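Local coordinates for protein Cwp19 (Clostridioides difficile, PDB 5OQ3) that probably hydrolyses cell-wall peptidoglycan through a TIM-barrel glycoside hydrolase domain, the part of the longer protein present here, at residues L291-G296 with I326-Q331; N338-I343 with T371-D376; D59-V64 with F362-I367; N265-Y268 with D274-A277. One frame throughout, in Å; residues are numbered along the deposited sequence.

From the N terminus, contact 3 opens first: helix 47-63, the first helix after strand 27-32, meets residues 362-367, after the last strand, so its loop spans most of the chain and joins the elements following the first and last strands, where the eight-stranded barrel closes. Nested inside it, contact 4 closes a tight turn between helices 267-270 and 275-280, on the opposite side of the chain's centre from contact 3. Contact 1, also nested, ties the loop after strand 286-287 to the loop after strand 319-324. Contact 2 opens within contact 3 but closes beyond it, on helix 371-381, so these two cross. K328 and I339 link contacts 1 and 2, and Q374 and I367 link contacts 2 and 3.

Contact 1: residues L291-G296 with I326-Q331; sequences LYWPIG and IYKQGQ
Y292 and Y327 form an offset edge-to-face pair between two loops of the TIM barrel, one following strand 286-287 and the other strand 319-324. The ring planes stand at 86°, and the edge of Y327 is directed at the face of Y292, with CE1 of Y327 3.6 Å from CD2 of Y292. The hydroxyl end also takes part, OH of Y327 lying 3.4 Å from CD2 of Y292. With CG between its backbone N and carbonyl carbon (chi1 71°), Y327 swings its ring across toward the other loop. One face of that ring is met near its rim by CG of K328, and Y334 adds a further edge-to-face contact.

The polar link is a single short hydrogen bond from NZ of K328 to the backbone O of Y292, 2.7 Å long. The ammonium approaches almost head-on, at a C=O...N angle of 177°. An extended chain beyond CG carries it there, and CD1 of W293 lies 4.1 Å from NZ. The accepting carbonyl belongs to the central residue of an inverse gamma turn, closed by a weak bond from W293 N to L291 O.

K328 is buried, and NZ also bonds to OE1 of Q337. Two neutral oxygens thus hold the ammonium, and they probably stabilise its charge and offset the cost of burying it, while fixing the turn at Y292 against the neighbouring loop.

Contact 2: residues N338-I343 with T371-D376; sequences NIAKEI and TSIQKD
A340 and I343 meet I373 and D376 across a buried seam between the start of helix 343-350 and the C-terminal helix 371-381. CB of A340 touches the tip of I373, 3.8 Å from its CD1, with CG1 just behind. One turn further along, CG2 of I343 packs on CB of D376 at 3.8 Å. I343 sets CG2 between its own backbone N and carbonyl carbon (chi1 -166° for CG1), which turns this methyl to D376 and leads CG1 away.

Two waters carry the polar part. Water 1 donates to OD2 of D376 at 2.6 Å and to the backbone O of A340 at 2.9 Å. Water 2 donates to the same OD2 and, at 3.0 Å, to the O of K341. One carboxylate oxygen therefore gathers two bridges to successive carbonyls, and A340 O additionally accepts from I343 N.

Those carbonyls are positioned by the turn ahead of the helix. OD1 of N338 accepts from K341 N at 3.0 Å, the donor standing above the carbonyl plane, while backbone bonds tie I339 and A340 to K328. The result is an Asx motif leading through a short 3-10 segment into a helix, here joining two neighbouring outer helices of a TIM barrel.

Contact 3: residues D59-V64 with F362-I367; sequences DKLKSV and FSAKDI
L61 fits its forked end into a shallow hollow between A364 and I367, where the first long helix of the TIM barrel, 47-63, meets the short helix 364-369 that follows the last strand. The barrel closes here, since strands 27-32 and 356-361 are neighbours, and A30 and I32 of the first strand lie against L61.

CD1 of L61 reaches the CB of A364 at 4.1 Å, whereas CD2 sits against I367, 3.8 Å from its CD1 and close to CB and CG2. The small side chain of A364 forms the low wall of the hollow and branched I367 the high one. L61 and I367 cross at about a right angle.

I367 is in turn a bump between L61 and V64: with CG2 opposite its backbone N and CG1 opposite the carbonyl carbon (chi1 -64°), CD1 reaches L61 alone of the two while CG2 is shared by both. I367 also touches L377 of helix 371-381. The short helix is held at its start by S363 N, which donates to the anti lone pair of OD2 of D366 at 3.0 Å, just after a cis peptide bond. At the C-terminal end of helix 47-63, V64 and I367 touch methyl to methyl, CG2 to CG2, at 3.8 Å.

Contact 4: residues N265-Y268 with D274-A277; sequences NESY and DTRA
D274 lays its carboxylate beside the ring of Y268, the two side chains running next to each other and pointing the same way. Their planes are 82° apart. OD1 of D274 lies in the ring plane at its edge, 3.8 Å from CD1 of Y268, while OD2 meets CE1 of the ring obliquely at 3.7 Å. The carboxylate thus borders the C-H rim of the tyrosine, where the positive part of the ring's charge distribution should suit an anion. Both residues set CG opposite the backbone N (chi1 -180° for Y268, -171° for D274), and from CA atoms only 4.9 Å apart this sets ring and carboxylate side by side.

Polar partners fix the aspartate further. OD1 accepts from NE1 of W250 and also, weakly and at 3.4 Å, from the backbone N of A277. Y268 belongs to the same cluster, with cation-pi contacts to R219 and R251 and a meeting of rings with W250.

S267 makes the second link, through water. Its OG stands 3.8 Å from OG1 of T275, too far for direct bonding, and water 3 spans the gap at 2.8 Å from OG of S267 and 2.8 Å from OG1 of T275. The serine hydroxyl also bonds to A273 O within the intervening turn, so it has two polar partners, that carbonyl and the water.

D274 is the N-cap of helix 275-280, and the whole is a pair of short helices joined by a tight turn in the connection between barrel strands 241-244 and 286-287, with the second helix capped by an aspartate.

Contact 1: residues L291-G296 with I326-Q331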
# COMPACT_ATOMS: atom_id res chain seq x y z
N LEU A 291 -4.85 8.12 7.47
CA LEU A 291 -5.68 8.94 8.35
C LEU A 291 -6.90 9.41 7.62
O LEU A 291 -7.14 10.62 7.45
CB LEU A 291 -4.85 10.11 8.91
CG LEU A 291 -3.55 9.73 9.64
CD1 LEU A 291 -3.00 10.97 10.36
CD2 LEU A 291 -3.71 8.57 10.61
N TYR A 292 -7.75 8.45 7.29
CA TYR A 292 -8.90 8.72 6.46
C TYR A 292 -10.12 9.10 7.29
O TYR A 292 -11.20 8.51 7.14
CB TYR A 292 -9.19 7.50 5.56
CG TYR A 292 -8.07 6.99 4.68
CD1 TYR A 292 -7.01 7.79 4.28
CD2 TYR A 292 -8.15 5.71 4.15
CE1 TYR A 292 -6.05 7.32 3.40
CE2 TYR A 292 -7.17 5.23 3.29
CZ TYR A 292 -6.13 6.05 2.89
OH TYR A 292 -5.17 5.60 2.03
N TRP A 293 -9.95 10.13 8.12
CA TRP A 293 -11.01 10.59 8.97
C TRP A 293 -10.98 12.13 9.00
O TRP A 293 -9.93 12.74 8.80
CB TRP A 293 -10.78 10.10 10.39
CG TRP A 293 -10.83 8.59 10.53
CD1 TRP A 293 -11.95 7.79 10.43
CD2 TRP A 293 -9.74 7.71 10.79
NE1 TRP A 293 -11.61 6.48 10.62
CE2 TRP A 293 -10.26 6.40 10.86
CE3 TRP A 293 -8.37 7.91 11.02
CZ2 TRP A 293 -9.47 5.30 11.14
CZ3 TRP A 293 -7.58 6.80 11.27
CH2 TRP A 293 -8.12 5.51 11.31
N PRO A 294 -12.11 12.75 9.31
CA PRO A 294 -12.16 14.20 9.53
C PRO A 294 -11.51 14.64 10.83
O PRO A 294 -11.43 13.89 11.81
CB PRO A 294 -13.66 14.52 9.59
CG PRO A 294 -14.34 13.30 9.14
CD PRO A 294 -13.45 12.15 9.40
N ILE A 295 -11.08 15.90 10.83
CA ILE A 295 -10.75 16.59 12.07
C ILE A 295 -11.98 16.61 12.97
O ILE A 295 -13.06 16.87 12.50
CB ILE A 295 -10.24 18.02 11.75
CG1 ILE A 295 -8.86 17.90 11.10
CG2 ILE A 295 -10.16 18.89 12.99
CD1 ILE A 295 -8.37 19.14 10.39
N GLY A 296 -11.80 16.30 14.24
CA GLY A 296 -12.89 16.32 15.24
C GLY A 296 -13.67 15.03 15.38
O GLY A 296 -14.59 14.96 16.19
N ILE A 326 -9.20 11.51 0.48
CA ILE A 326 -9.97 12.39 -0.37
C ILE A 326 -11.14 11.68 -1.07
O ILE A 326 -12.03 12.36 -1.56
CB ILE A 326 -9.13 13.22 -1.34
CG1 ILE A 326 -8.27 12.38 -2.26
CG2 ILE A 326 -8.31 14.27 -0.57
CD1 ILE A 326 -7.75 13.09 -3.48
N TYR A 327 -11.13 10.35 -1.10
CA TYR A 327 -12.30 9.60 -1.57
C TYR A 327 -13.56 9.87 -0.74
O TYR A 327 -14.68 9.66 -1.22
CB TYR A 327 -11.97 8.09 -1.64
CG TYR A 327 -11.83 7.42 -0.28
CD1 TYR A 327 -10.63 7.44 0.42
CD2 TYR A 327 -12.89 6.72 0.27
CE1 TYR A 327 -10.51 6.80 1.65
CE2 TYR A 327 -12.79 6.09 1.50
CZ TYR A 327 -11.58 6.10 2.18
OH TYR A 327 -11.43 5.45 3.39
N LYS A 328 -13.40 10.26 0.52
CA LYS A 328 -14.56 10.60 1.37
C LYS A 328 -15.00 12.01 1.07
O LYS A 328 -14.32 12.98 1.41
CB LYS A 328 -14.23 10.41 2.84
CG LYS A 328 -13.90 8.99 3.26
CD LYS A 328 -13.93 8.83 4.77
CE LYS A 328 -13.63 7.41 5.19
NZ LYS A 328 -13.60 7.28 6.66
N GLN A 329 -16.19 12.11 0.46
CA GLN A 329 -16.75 13.37 -0.01
C GLN A 329 -18.18 13.59 0.43
O GLN A 329 -18.99 14.12 -0.32
CB GLN A 329 -16.68 13.42 -1.54
CG GLN A 329 -15.23 13.39 -2.03
CD GLN A 329 -15.11 13.06 -3.49
OE1 GLN A 329 -16.07 13.23 -4.25
NE2 GLN A 329 -13.96 12.52 -3.89
N GLY A 330 -18.47 13.15 1.65
CA GLY A 330 -19.80 13.38 2.20
C GLY A 330 -20.80 12.30 1.90
O GLY A 330 -22.01 12.51 2.18
N GLN A 331 -20.39 11.16 1.33
CA GLN A 331 -21.39 10.13 0.95
C GLN A 331 -21.98 9.45 2.20
O GLN A 331 -21.28 9.33 3.20
CB GLN A 331 -20.80 9.07 0.02
CG GLN A 331 -20.20 9.62 -1.27
CD GLN A 331 -18.72 9.90 -1.15
OE1 GLN A 331 -18.26 10.49 -0.17
NE2 GLN A 331 -17.95 9.50 -2.16

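Contact 2: residues N338-I343 with T371-D376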
# COMPACT_ATOMS: atom_id res chain seq x y z
N ASN A 338 -16.60 14.02 5.16
CA ASN A 338 -16.15 14.72 3.98
C ASN A 338 -14.78 15.24 4.23
O ASN A 338 -14.61 16.33 4.75
CB ASN A 338 -17.12 15.86 3.60
CG ASN A 338 -16.87 16.39 2.20
OD1 ASN A 338 -15.77 16.24 1.67
ND2 ASN A 338 -17.89 16.98 1.58
N ILE A 339 -13.80 14.45 3.80
CA ILE A 339 -12.40 14.83 3.92
C ILE A 339 -11.99 15.79 2.80
O ILE A 339 -11.25 16.75 3.04
CB ILE A 339 -11.51 13.60 3.96
CG1 ILE A 339 -11.75 12.86 5.27
CG2 ILE A 339 -10.05 14.00 3.84
CD1 ILE A 339 -11.09 11.52 5.36
N ALA A 340 -12.46 15.54 1.58
CA ALA A 340 -12.08 16.39 0.46
C ALA A 340 -12.38 17.88 0.75
O ALA A 340 -11.55 18.73 0.49
CB ALA A 340 -12.82 15.95 -0.79
N LYS A 341 -13.55 18.16 1.32
CA LYS A 341 -13.94 19.53 1.62
C LYS A 341 -13.01 20.24 2.60
O LYS A 341 -12.93 21.48 2.58
CB LYS A 341 -15.39 19.54 2.15
CG LYS A 341 -15.98 20.89 2.39
CD LYS A 341 -17.45 20.75 2.72
CE LYS A 341 -17.70 20.22 4.12
NZ LYS A 341 -19.03 20.70 4.61
N GLU A 342 -12.28 19.46 3.41
CA GLU A 342 -11.38 20.04 4.40
C GLU A 342 -9.95 19.72 4.13
O GLU A 342 -9.12 19.82 5.04
CB GLU A 342 -11.76 19.62 5.82
CG GLU A 342 -11.70 18.15 6.14
CD GLU A 342 -12.06 17.87 7.59
OE1 GLU A 342 -11.25 17.26 8.30
OE2 GLU A 342 -13.18 18.26 8.02
N ILE A 343 -9.63 19.41 2.89
CA ILE A 343 -8.26 18.99 2.65
C ILE A 343 -7.25 20.13 2.89
O ILE A 343 -6.14 19.88 3.36
CB ILE A 343 -8.10 18.37 1.25
CG1 ILE A 343 -6.76 17.60 1.10
CG2 ILE A 343 -8.18 19.40 0.15
CD1 ILE A 343 -6.51 16.50 2.14
N THR A 371 -12.99 19.07 -9.96
CA THR A 371 -12.41 20.39 -10.11
C THR A 371 -12.12 21.09 -8.77
O THR A 371 -11.18 21.86 -8.66
CB THR A 371 -13.32 21.30 -10.97
OG1 THR A 371 -14.63 21.30 -10.42
CG2 THR A 371 -13.41 20.80 -12.38
N SER A 372 -12.95 20.84 -7.75
CA SER A 372 -12.73 21.44 -6.43
C SER A 372 -11.49 20.89 -5.73
O SER A 372 -10.72 21.66 -5.13
CB SER A 372 -13.97 21.27 -5.53
OG SER A 372 -14.42 19.93 -5.46
N ILE A 373 -11.30 19.58 -5.82
CA ILE A 373 -10.12 18.97 -5.28
C ILE A 373 -8.88 19.49 -6.03
O ILE A 373 -7.86 19.82 -5.40
CB ILE A 373 -10.22 17.42 -5.31
CG1 ILE A 373 -11.21 16.94 -4.26
CG2 ILE A 373 -8.86 16.85 -4.97
CD1 ILE A 373 -11.53 15.45 -4.28
N GLN A 374 -8.96 19.58 -7.35
CA GLN A 374 -7.87 20.12 -8.13
C GLN A 374 -7.49 21.53 -7.67
O GLN A 374 -6.32 21.84 -7.46
CB GLN A 374 -8.21 20.12 -9.61
CG GLN A 374 -8.18 18.74 -10.24
CD GLN A 374 -8.81 18.73 -11.61
OE1 GLN A 374 -8.73 19.74 -12.33
NE2 GLN A 374 -9.46 17.62 -11.99
N LYS A 375 -8.50 22.37 -7.51
CA LYS A 375 -8.26 23.75 -7.08
C LYS A 375 -7.60 23.82 -5.69
O LYS A 375 -6.68 24.62 -5.47
CB LYS A 375 -9.61 24.52 -7.08
CG LYS A 375 -9.52 25.98 -6.69
CD LYS A 375 -10.83 26.72 -7.00
CE LYS A 375 -11.96 26.38 -6.04
NZ LYS A 375 -12.03 27.35 -4.90
N ASP A 376 -8.06 22.97 -4.76
CA ASP A 376 -7.49 22.93 -3.40
C ASP A 376 -6.04 22.47 -3.40
O ASP A 376 -5.18 23.12 -2.76
CB ASP A 376 -8.36 22.10 -2.48
CG ASP A 376 -9.65 22.82 -2.05
OD1 ASP A 376 -9.72 24.05 -2.17
OD2 ASP A 376 -10.56 22.16 -1.58
O HOH W 1 -11.10 19.72 -2.15
O HOH W 2 -10.28 22.33 1.56

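Contact 3: residues D59-V64 with F362-I367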
# COMPACT_ATOMS: atom_id res chain seq x y z
N ASP A 59 -1.01 13.66 -16.45
CA ASP A 59 -1.04 15.08 -16.75
C ASP A 59 -1.92 15.84 -15.75
O ASP A 59 -1.56 16.92 -15.29
CB ASP A 59 -1.60 15.35 -18.16
CG ASP A 59 -0.66 14.95 -19.28
OD1 ASP A 59 0.56 14.81 -19.06
OD2 ASP A 59 -1.18 14.84 -20.42
N LYS A 60 -3.06 15.27 -15.40
CA LYS A 60 -3.97 15.92 -14.48
C LYS A 60 -3.32 15.97 -13.06
O LYS A 60 -3.36 17.00 -12.40
CB LYS A 60 -5.32 15.21 -14.48
CG LYS A 60 -6.50 16.02 -13.96
CD LYS A 60 -7.07 17.03 -14.97
CE LYS A 60 -7.96 16.44 -16.09
NZ LYS A 60 -9.31 15.96 -15.66
N LEU A 61 -2.68 14.88 -12.64
CA LEU A 61 -2.01 14.88 -11.33
C LEU A 61 -0.88 15.91 -11.28
O LEU A 61 -0.78 16.68 -10.32
CB LEU A 61 -1.49 13.49 -11.03
CG LEU A 61 -2.52 12.36 -10.93
CD1 LEU A 61 -1.82 11.01 -10.76
CD2 LEU A 61 -3.49 12.63 -9.81
N LYS A 62 -0.06 15.95 -12.33
CA LYS A 62 1.05 16.88 -12.35
C LYS A 62 0.53 18.31 -12.26
O LYS A 62 1.11 19.17 -11.59
CB LYS A 62 1.94 16.68 -13.56
CG LYS A 62 3.05 17.69 -13.56
CD LYS A 62 4.23 17.36 -14.39
CE LYS A 62 5.37 18.31 -14.07
NZ LYS A 62 6.37 18.21 -15.15
N SER A 63 -0.58 18.56 -12.95
CA SER A 63 -1.15 19.91 -12.99
C SER A 63 -1.56 20.48 -11.64
O SER A 63 -1.65 21.71 -11.52
CB SER A 63 -2.36 19.99 -13.95
OG SER A 63 -3.55 19.50 -13.35
N VAL A 64 -1.78 19.62 -10.65
CA VAL A 64 -2.15 20.09 -9.29
C VAL A 64 -1.02 20.00 -8.30
O VAL A 64 -1.23 20.27 -7.12
CB VAL A 64 -3.42 19.43 -8.75
CG1 VAL A 64 -4.54 19.59 -9.76
CG2 VAL A 64 -3.22 17.95 -8.37
N PHE A 362 -5.41 9.19 -1.46
CA PHE A 362 -6.25 8.08 -1.90
C PHE A 362 -7.54 8.61 -2.46
O PHE A 362 -8.38 9.02 -1.66
CB PHE A 362 -6.50 7.05 -0.80
CG PHE A 362 -6.91 5.73 -1.40
CD1 PHE A 362 -8.25 5.43 -1.68
CD2 PHE A 362 -5.94 4.85 -1.86
CE1 PHE A 362 -8.60 4.26 -2.29
CE2 PHE A 362 -6.30 3.67 -2.50
CZ PHE A 362 -7.63 3.39 -2.71
N SER A 363 -7.74 8.61 -3.79
CA SER A 363 -6.85 8.06 -4.80
C SER A 363 -6.82 9.01 -6.00
O SER A 363 -7.54 10.01 -6.04
CB SER A 363 -7.25 6.63 -5.21
OG SER A 363 -8.46 6.63 -5.93
N ALA A 364 -6.02 8.66 -6.99
CA ALA A 364 -5.82 9.49 -8.17
C ALA A 364 -7.10 9.89 -8.88
O ALA A 364 -7.22 11.05 -9.32
CB ALA A 364 -4.89 8.78 -9.14
N LYS A 365 -8.06 8.96 -9.00
CA LYS A 365 -9.31 9.29 -9.69
C LYS A 365 -10.04 10.45 -9.03
O LYS A 365 -10.80 11.18 -9.70
CB LYS A 365 -10.22 8.06 -9.77
CG LYS A 365 -10.84 7.57 -8.46
CD LYS A 365 -11.76 6.39 -8.78
CE LYS A 365 -12.25 5.67 -7.54
NZ LYS A 365 -13.13 6.53 -6.71
N ASP A 366 -9.90 10.56 -7.71
CA ASP A 366 -10.65 11.61 -7.01
C ASP A 366 -10.13 12.99 -7.38
O ASP A 366 -10.90 13.92 -7.51
CB ASP A 366 -10.60 11.39 -5.51
CG ASP A 366 -11.28 10.11 -5.11
OD1 ASP A 366 -12.49 9.94 -5.36
OD2 ASP A 366 -10.61 9.26 -4.50
N ILE A 367 -8.82 13.09 -7.57
CA ILE A 367 -8.24 14.32 -8.09
C ILE A 367 -8.70 14.56 -9.53
O ILE A 367 -9.15 15.68 -9.87
CB ILE A 367 -6.70 14.25 -8.02
CG1 ILE A 367 -6.22 14.17 -6.57
CG2 ILE A 367 -6.09 15.49 -8.67
CD1 ILE A 367 -4.76 13.82 -6.38

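Contact 4: residues N265-Y268 with D274-A277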
# COMPACT_ATOMS: atom_id res chain seq x y z
N ASN A 265 -10.58 0.08 15.33
CA ASN A 265 -9.68 -0.99 14.92
C ASN A 265 -8.21 -0.60 14.98
O ASN A 265 -7.81 0.46 14.53
CB ASN A 265 -10.07 -1.55 13.55
CG ASN A 265 -11.31 -2.44 13.61
OD1 ASN A 265 -11.83 -2.75 14.69
ND2 ASN A 265 -11.79 -2.87 12.46
N GLU A 266 -7.43 -1.51 15.55
CA GLU A 266 -6.02 -1.35 15.77
C GLU A 266 -5.22 -2.27 14.88
O GLU A 266 -5.46 -3.46 14.84
CB GLU A 266 -5.74 -1.74 17.22
CG GLU A 266 -6.42 -0.86 18.25
CD GLU A 266 -6.41 -1.46 19.65
OE1 GLU A 266 -7.05 -2.50 19.84
OE2 GLU A 266 -5.78 -0.89 20.53
N SER A 267 -4.23 -1.70 14.18
CA SER A 267 -3.39 -2.52 13.29
C SER A 267 -2.54 -3.56 14.02
O SER A 267 -2.32 -4.65 13.47
CB SER A 267 -2.50 -1.65 12.41
OG SER A 267 -1.36 -1.15 13.09
N TYR A 268 -2.17 -3.27 15.26
CA TYR A 268 -1.33 -4.16 16.06
C TYR A 268 -2.01 -5.53 16.29
O TYR A 268 -1.32 -6.53 16.34
CB TYR A 268 -1.05 -3.45 17.38
CG TYR A 268 -0.20 -4.16 18.38
CD1 TYR A 268 1.18 -4.00 18.36
CD2 TYR A 268 -0.76 -4.91 19.39
CE1 TYR A 268 1.98 -4.58 19.33
CE2 TYR A 268 0.04 -5.53 20.31
CZ TYR A 268 1.41 -5.36 20.29
OH TYR A 268 2.18 -5.94 21.26
N ASP A 274 2.69 -4.13 13.34
CA ASP A 274 3.29 -3.47 14.49
C ASP A 274 4.13 -2.30 13.99
O ASP A 274 5.36 -2.34 13.96
CB ASP A 274 4.10 -4.44 15.32
CG ASP A 274 4.55 -3.85 16.65
OD1 ASP A 274 4.36 -2.62 16.88
OD2 ASP A 274 5.11 -4.64 17.44
N THR A 275 3.44 -1.25 13.58
CA THR A 275 4.12 -0.13 12.89
C THR A 275 5.18 0.48 13.78
O THR A 275 6.22 0.88 13.28
CB THR A 275 3.09 0.92 12.52
OG1 THR A 275 1.99 0.24 11.92
CG2 THR A 275 3.70 1.94 11.57
N ARG A 276 4.94 0.55 15.09
CA ARG A 276 5.97 1.09 15.98
C ARG A 276 7.25 0.30 15.89
O ARG A 276 8.33 0.89 15.89
CB ARG A 276 5.44 1.16 17.41
CG ARG A 276 6.53 1.56 18.38
CD ARG A 276 6.03 1.74 19.80
NE ARG A 276 5.20 2.93 19.88
CZ ARG A 276 4.50 3.28 20.95
NH1 ARG A 276 4.53 2.53 22.05
NH2 ARG A 276 3.80 4.39 20.96
N ALA A 277 7.17 -1.02 15.89
CA ALA A 277 8.37 -1.83 15.75
C ALA A 277 9.07 -1.55 14.45
O ALA A 277 10.32 -1.54 14.39
CB ALA A 277 7.99 -3.33 15.85
O HOH W 3 -0.55 1.40 12.25